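Local coordinates for protein exosome complex exonuclease RRP46 homolog (Oryza sativa Japonica Group, PDB 3HKM) that binds double-stranded DNA and single-stranded RNA, shows hydrolytic DNase and phosphorolytic RNase activity in vitro, and is probably a component of the exosome, at residues A[65-70]-A[103-108]; A[82-87]-A[118-123]. All blocks are in the same frame, centred on the assembly; numbering follows the deposited sequence.

Contact 1: A[65-70]-A[103-108]; sequences VWKPMT and SVILQV
One face of the W66 indole is covered by L106, whose CD1 methyl sits 3.5 Å above the ring plane, displaced from the middle of the ring system. It makes a CH-pi contact with the five-membered ring, 3.8 Å from CD1 to the centroid, and the two side chains run alongside each other in the same direction. With L106 chi1 at -170°, CG stands anti to the backbone N and lies 4.0 Å from W66 NE1. CD1 comes closer, 3.6 Å from CE2 of W66. An alanine in place of W66 would probably open a gap over L106 CD1 and leave L84 and L115, from the two neighbouring helices, without the indole they pack on. On the other face of the sheet V65 lies beside I105, CG1 to CG1 at 3.9 Å, and the K67 chain bends so that its CE meets I105 CG2 at 3.6 Å. Between the two faces run four parallel-strand bonds: V65 N to V104 O, L106 N to V65 O, K67 N to L106 O (2.8 Å) and V108 N to K67 O (3.1 Å). They attach strand 61-67, outermost in the sheet within this chain, to strand 100-110, with apolar packing on the helix-covered face and the aliphatic part of a lysine on the partly exposed one.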
loop_
_atom_site.group_PDB
_atom_site.type_symbol
_atom_site.label_atom_id
_atom_site.label_comp_id
_atom_site.label_asym_id
_atom_site.label_seq_id
_atom_site.Cartn_x
_atom_site.Cartn_y
_atom_site.Cartn_z
ATOM N N VAL A 65 9.739 8.548 1.167
ATOM C CA VAL A 65 9.349 9.828 0.609
ATOM C C VAL A 65 8.279 9.611 -0.447
ATOM O O VAL A 65 8.463 8.850 -1.398
ATOM C CB VAL A 65 10.561 10.650 0.065
ATOM C CG1 VAL A 65 11.804 9.791 -0.055
ATOM C CG2 VAL A 65 10.224 11.347 -1.252
ATOM N N TRP A 66 7.143 10.271 -0.237
ATOM C CA TRP A 66 5.986 10.171 -1.105
ATOM C C TRP A 66 6.052 11.324 -2.091
ATOM O O TRP A 66 6.123 12.480 -1.691
ATOM C CB TRP A 66 4.715 10.277 -0.263
ATOM C CG TRP A 66 3.590 9.373 -0.685
ATOM C CD1 TRP A 66 3.325 8.109 -0.220
ATOM C CD2 TRP A 66 2.570 9.666 -1.640
ATOM N NE1 TRP A 66 2.209 7.601 -0.836
ATOM C CE2 TRP A 66 1.725 8.537 -1.710
ATOM C CE3 TRP A 66 2.291 10.772 -2.445
ATOM C CZ2 TRP A 66 0.622 8.484 -2.551
ATOM C CZ3 TRP A 66 1.199 10.718 -3.277
ATOM C CH2 TRP A 66 0.374 9.582 -3.325
ATOM N N LYS A 67 6.039 11.008 -3.381
ATOM C CA LYS A 67 6.193 12.021 -4.419
ATOM C C LYS A 67 4.950 12.095 -5.305
ATOM O O LYS A 67 4.551 11.090 -5.896
ATOM C CB LYS A 67 7.451 11.750 -5.263
ATOM C CG LYS A 67 8.666 11.341 -4.429
ATOM C CD LYS A 67 9.970 11.953 -4.928
ATOM C CE LYS A 67 10.582 11.180 -6.080
ATOM N NZ LYS A 67 11.986 11.642 -6.349
ATOM N N PRO A 68 4.339 13.295 -5.396
ATOM C CA PRO A 68 3.102 13.507 -6.158
ATOM C C PRO A 68 3.365 13.415 -7.653
ATOM O O PRO A 68 4.491 13.658 -8.088
ATOM C CB PRO A 68 2.698 14.947 -5.789
ATOM C CG PRO A 68 3.521 15.308 -4.596
ATOM C CD PRO A 68 4.792 14.541 -4.749
ATOM N N MET A 69 2.345 13.087 -8.435
ATOM C CA MET A 69 2.555 12.950 -9.870
ATOM C C MET A 69 2.855 14.306 -10.507
ATOM O O MET A 69 3.178 14.383 -11.696
ATOM C CB MET A 69 1.395 12.199 -10.558
ATOM C CG MET A 69 0.176 13.020 -10.937
ATOM S SD MET A 69 -1.305 11.985 -11.151
ATOM C CE MET A 69 -2.034 12.135 -9.522
ATOM N N THR A 70 2.787 15.364 -9.697
ATOM C CA THR A 70 3.029 16.716 -10.183
ATOM C C THR A 70 3.030 17.715 -9.026
ATOM O O THR A 70 2.384 17.486 -8.000
ATOM C CB THR A 70 1.960 17.116 -11.210
ATOM O OG1 THR A 70 2.480 18.123 -12.079
ATOM C CG2 THR A 70 0.710 17.625 -10.507
ATOM N N SER A 103 15.774 3.061 2.047
ATOM C CA SER A 103 14.955 4.188 1.628
ATOM C C SER A 103 13.965 3.780 0.552
ATOM O O SER A 103 14.346 3.257 -0.494
ATOM C CB SER A 103 15.821 5.341 1.116
ATOM O OG SER A 103 16.829 5.675 2.054
ATOM N N VAL A 104 12.695 4.042 0.816
ATOM C CA VAL A 104 11.629 3.768 -0.127
ATOM C C VAL A 104 11.161 5.067 -0.779
ATOM O O VAL A 104 10.847 6.043 -0.093
ATOM C CB VAL A 104 10.438 3.095 0.587
ATOM C CG1 VAL A 104 9.341 2.741 -0.404
ATOM C CG2 VAL A 104 10.905 1.866 1.347
ATOM N N ILE A 105 11.131 5.085 -2.105
ATOM C CA ILE A 105 10.542 6.198 -2.828
ATOM C C ILE A 105 9.301 5.728 -3.565
ATOM O O ILE A 105 9.323 4.722 -4.261
ATOM C CB ILE A 105 11.525 6.850 -3.814
ATOM C CG1 ILE A 105 12.706 7.450 -3.053
ATOM C CG2 ILE A 105 10.826 7.937 -4.619
ATOM C CD1 ILE A 105 13.543 8.387 -3.886
ATOM N N LEU A 106 8.214 6.460 -3.375
ATOM C CA LEU A 106 6.944 6.147 -3.994
ATOM C C LEU A 106 6.579 7.284 -4.941
ATOM O O LEU A 106 6.390 8.420 -4.518
ATOM C CB LEU A 106 5.871 5.955 -2.918
ATOM C CG LEU A 106 4.506 5.386 -3.311
ATOM C CD1 LEU A 106 3.614 6.436 -3.964
ATOM C CD2 LEU A 106 4.668 4.164 -4.203
ATOM N N GLN A 107 6.510 6.976 -6.226
ATOM C CA GLN A 107 6.161 7.963 -7.231
ATOM C C GLN A 107 4.787 7.650 -7.812
ATOM O O GLN A 107 4.586 6.595 -8.424
ATOM C CB GLN A 107 7.211 7.975 -8.340
ATOM C CG GLN A 107 6.816 8.793 -9.569
ATOM C CD GLN A 107 6.796 10.292 -9.298
ATOM O OE1 GLN A 107 5.754 10.950 -9.418
ATOM N NE2 GLN A 107 7.946 10.837 -8.918
ATOM N N VAL A 108 3.840 8.568 -7.616
ATOM C CA VAL A 108 2.507 8.435 -8.208
ATOM C C VAL A 108 2.515 8.728 -9.707
ATOM O O VAL A 108 3.055 9.740 -10.156
ATOM C CB VAL A 108 1.481 9.330 -7.503
ATOM C CG1 VAL A 108 0.106 9.151 -8.126
ATOM C CG2 VAL A 108 1.435 8.984 -6.036
#

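Contact 2: A[82-87]-A[118-123]; sequences MTLKRT and CAINAC
L84 and I120 meet by apolar packing: CD1 of the leucine lies 3.9 Å from CG1 of the isoleucine and equally close to I120 CA, the two side chains passing one another in opposite senses. Chi1 of L84 (-172°) sets CG anti to the backbone N, and chi2 (53°) turns the methyls from there. Both methyls also meet sulfur, CD1 and CD2 each lying 4.1 Å from C123 SG. T87 adds a loose van der Waals touch, OG1 to I120 CD1 at 4.2 Å. These are neighbouring helices of the RNase PH fold, 77-91 and 115-130, which lie on the same face of the mixed sheet; their short segments run 10.4 Å apart at an angle of 37°. L84 and C123 also face the sheet, where both pack on L106.

No hydrogen bond joins the two segments; the side-chain bonds are made within helix 77-91. The hydroxyl of T87 donates to T83 O at 2.8 Å from above the carbonyl plane, and the same oxygen takes the backbone N of T87, so two firm bonds grip it. R86 NH1 adds a weak third at 3.1 Å, while T83 OG1 bonds to E79 O, one turn earlier along the helix.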
loop_
_atom_site.group_PDB
_atom_site.type_symbol
_atom_site.label_atom_id
_atom_site.label_comp_id
_atom_site.label_asym_id
_atom_site.label_seq_id
_atom_site.Cartn_x
_atom_site.Cartn_y
_atom_site.Cartn_z
ATOM N N MET A 82 2.975 9.328 5.583
ATOM C CA MET A 82 3.057 8.962 6.994
ATOM C C MET A 82 2.514 7.558 7.244
ATOM O O MET A 82 3.175 6.728 7.864
ATOM C CB MET A 82 2.296 9.990 7.844
ATOM C CG MET A 82 2.560 9.924 9.345
ATOM S SD MET A 82 1.699 8.582 10.214
ATOM C CE MET A 82 -0.018 8.968 9.843
ATOM N N THR A 83 1.310 7.290 6.753
ATOM C CA THR A 83 0.705 5.979 6.936
ATOM C C THR A 83 1.596 4.895 6.344
ATOM O O THR A 83 1.859 3.878 6.988
ATOM C CB THR A 83 -0.704 5.906 6.314
ATOM O OG1 THR A 83 -1.484 7.021 6.763
ATOM C CG2 THR A 83 -1.397 4.614 6.721
ATOM N N LEU A 84 2.064 5.133 5.121
ATOM C CA LEU A 84 2.973 4.228 4.413
ATOM C C LEU A 84 4.231 3.905 5.231
ATOM O O LEU A 84 4.631 2.746 5.327
ATOM C CB LEU A 84 3.342 4.827 3.050
ATOM C CG LEU A 84 4.140 4.004 2.035
ATOM C CD1 LEU A 84 3.496 2.648 1.766
ATOM C CD2 LEU A 84 4.278 4.798 0.748
ATOM N N LYS A 85 4.837 4.925 5.840
ATOM C CA LYS A 85 6.026 4.738 6.679
ATOM C C LYS A 85 5.700 3.892 7.922
ATOM O O LYS A 85 6.470 3.016 8.299
ATOM C CB LYS A 85 6.630 6.101 7.074
ATOM C CG LYS A 85 8.158 6.119 7.361
ATOM C CD LYS A 85 8.607 7.495 7.893
ATOM C CE LYS A 85 10.134 7.722 7.846
ATOM N NZ LYS A 85 10.627 8.504 6.661
ATOM N N ARG A 86 4.557 4.156 8.548
ATOM C CA ARG A 86 4.079 3.356 9.676
ATOM C C ARG A 86 3.919 1.903 9.283
ATOM O O ARG A 86 4.320 1.004 10.016
ATOM C CB ARG A 86 2.711 3.855 10.149
ATOM C CG ARG A 86 2.711 4.905 11.251
ATOM C CD ARG A 86 1.406 5.728 11.208
ATOM N NE ARG A 86 0.188 4.967 11.525
ATOM C CZ ARG A 86 -0.507 4.220 10.661
ATOM N NH1 ARG A 86 -0.118 4.098 9.398
ATOM N NH2 ARG A 86 -1.601 3.583 11.060
ATOM N N THR A 87 3.293 1.692 8.131
ATOM C CA THR A 87 2.959 0.361 7.636
ATOM C C THR A 87 4.202 -0.442 7.265
ATOM O O THR A 87 4.307 -1.627 7.584
ATOM C CB THR A 87 2.065 0.447 6.381
ATOM O OG1 THR A 87 0.927 1.278 6.645
ATOM C CG2 THR A 87 1.597 -0.936 5.971
ATOM N N CYS A 118 -2.970 1.132 -3.031
ATOM C CA CYS A 118 -2.145 0.781 -4.181
ATOM C C CYS A 118 -0.661 1.000 -3.871
ATOM O O CYS A 118 0.173 0.114 -4.119
ATOM C CB CYS A 118 -2.553 1.589 -5.413
ATOM S SG CYS A 118 -1.587 1.235 -6.911
ATOM N N ALA A 119 -0.338 2.174 -3.325
ATOM C CA ALA A 119 1.043 2.508 -2.974
ATOM C C ALA A 119 1.613 1.530 -1.954
ATOM O O ALA A 119 2.783 1.171 -2.016
ATOM C CB ALA A 119 1.131 3.938 -2.454
ATOM N N ILE A 120 0.774 1.102 -1.017
ATOM C CA ILE A 120 1.143 0.090 -0.034
ATOM C C ILE A 120 1.546 -1.247 -0.680
ATOM O O ILE A 120 2.630 -1.765 -0.434
ATOM C CB ILE A 120 -0.005 -0.109 0.992
ATOM C CG1 ILE A 120 -0.150 1.163 1.847
ATOM C CG2 ILE A 120 0.251 -1.331 1.872
ATOM C CD1 ILE A 120 -1.157 1.051 2.972
ATOM N N ASN A 121 0.660 -1.800 -1.499
ATOM C CA ASN A 121 0.930 -3.042 -2.221
ATOM C C ASN A 121 2.174 -2.950 -3.100
ATOM O O ASN A 121 2.992 -3.871 -3.146
ATOM C CB ASN A 121 -0.267 -3.400 -3.095
ATOM C CG ASN A 121 -1.520 -3.649 -2.289
ATOM O OD1 ASN A 121 -2.613 -3.260 -2.691
ATOM N ND2 ASN A 121 -1.368 -4.297 -1.147
ATOM N N ALA A 122 2.284 -1.840 -3.820
ATOM C CA ALA A 122 3.443 -1.552 -4.656
ATOM C C ALA A 122 4.738 -1.657 -3.860
ATOM O O ALA A 122 5.731 -2.213 -4.328
ATOM C CB ALA A 122 3.306 -0.162 -5.238
ATOM N N CYS A 123 4.714 -1.101 -2.653
ATOM C CA CYS A 123 5.900 -0.999 -1.817
ATOM C C CYS A 123 6.238 -2.328 -1.197
ATOM O O CYS A 123 7.410 -2.631 -0.981
ATOM C CB CYS A 123 5.705 0.056 -0.730
ATOM S SG CYS A 123 5.993 1.731 -1.319
#

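How the contacts relate
From the N terminus, the chain reaches strand 61-67, the first half of contact 1, then turns into helix 77-91, which supplies the first half of contact 2. Strand 100-110 comes next and closes contact 1, completing a beta-alpha-beta unit whose two strands are parallel neighbours. Helix 115-130 then closes contact 2, so the two loops cross, their segments alternating along the chain. Strand pairing and helix packing, with centres 11 Å apart, are joined in one core: W66 CD1 meets L84 CD2 at 3.6 Å, and V104 CG1 meets C123 SG at 3.6 Å. The pair illustrates how parallel strands and their covering helices share one apolar layer.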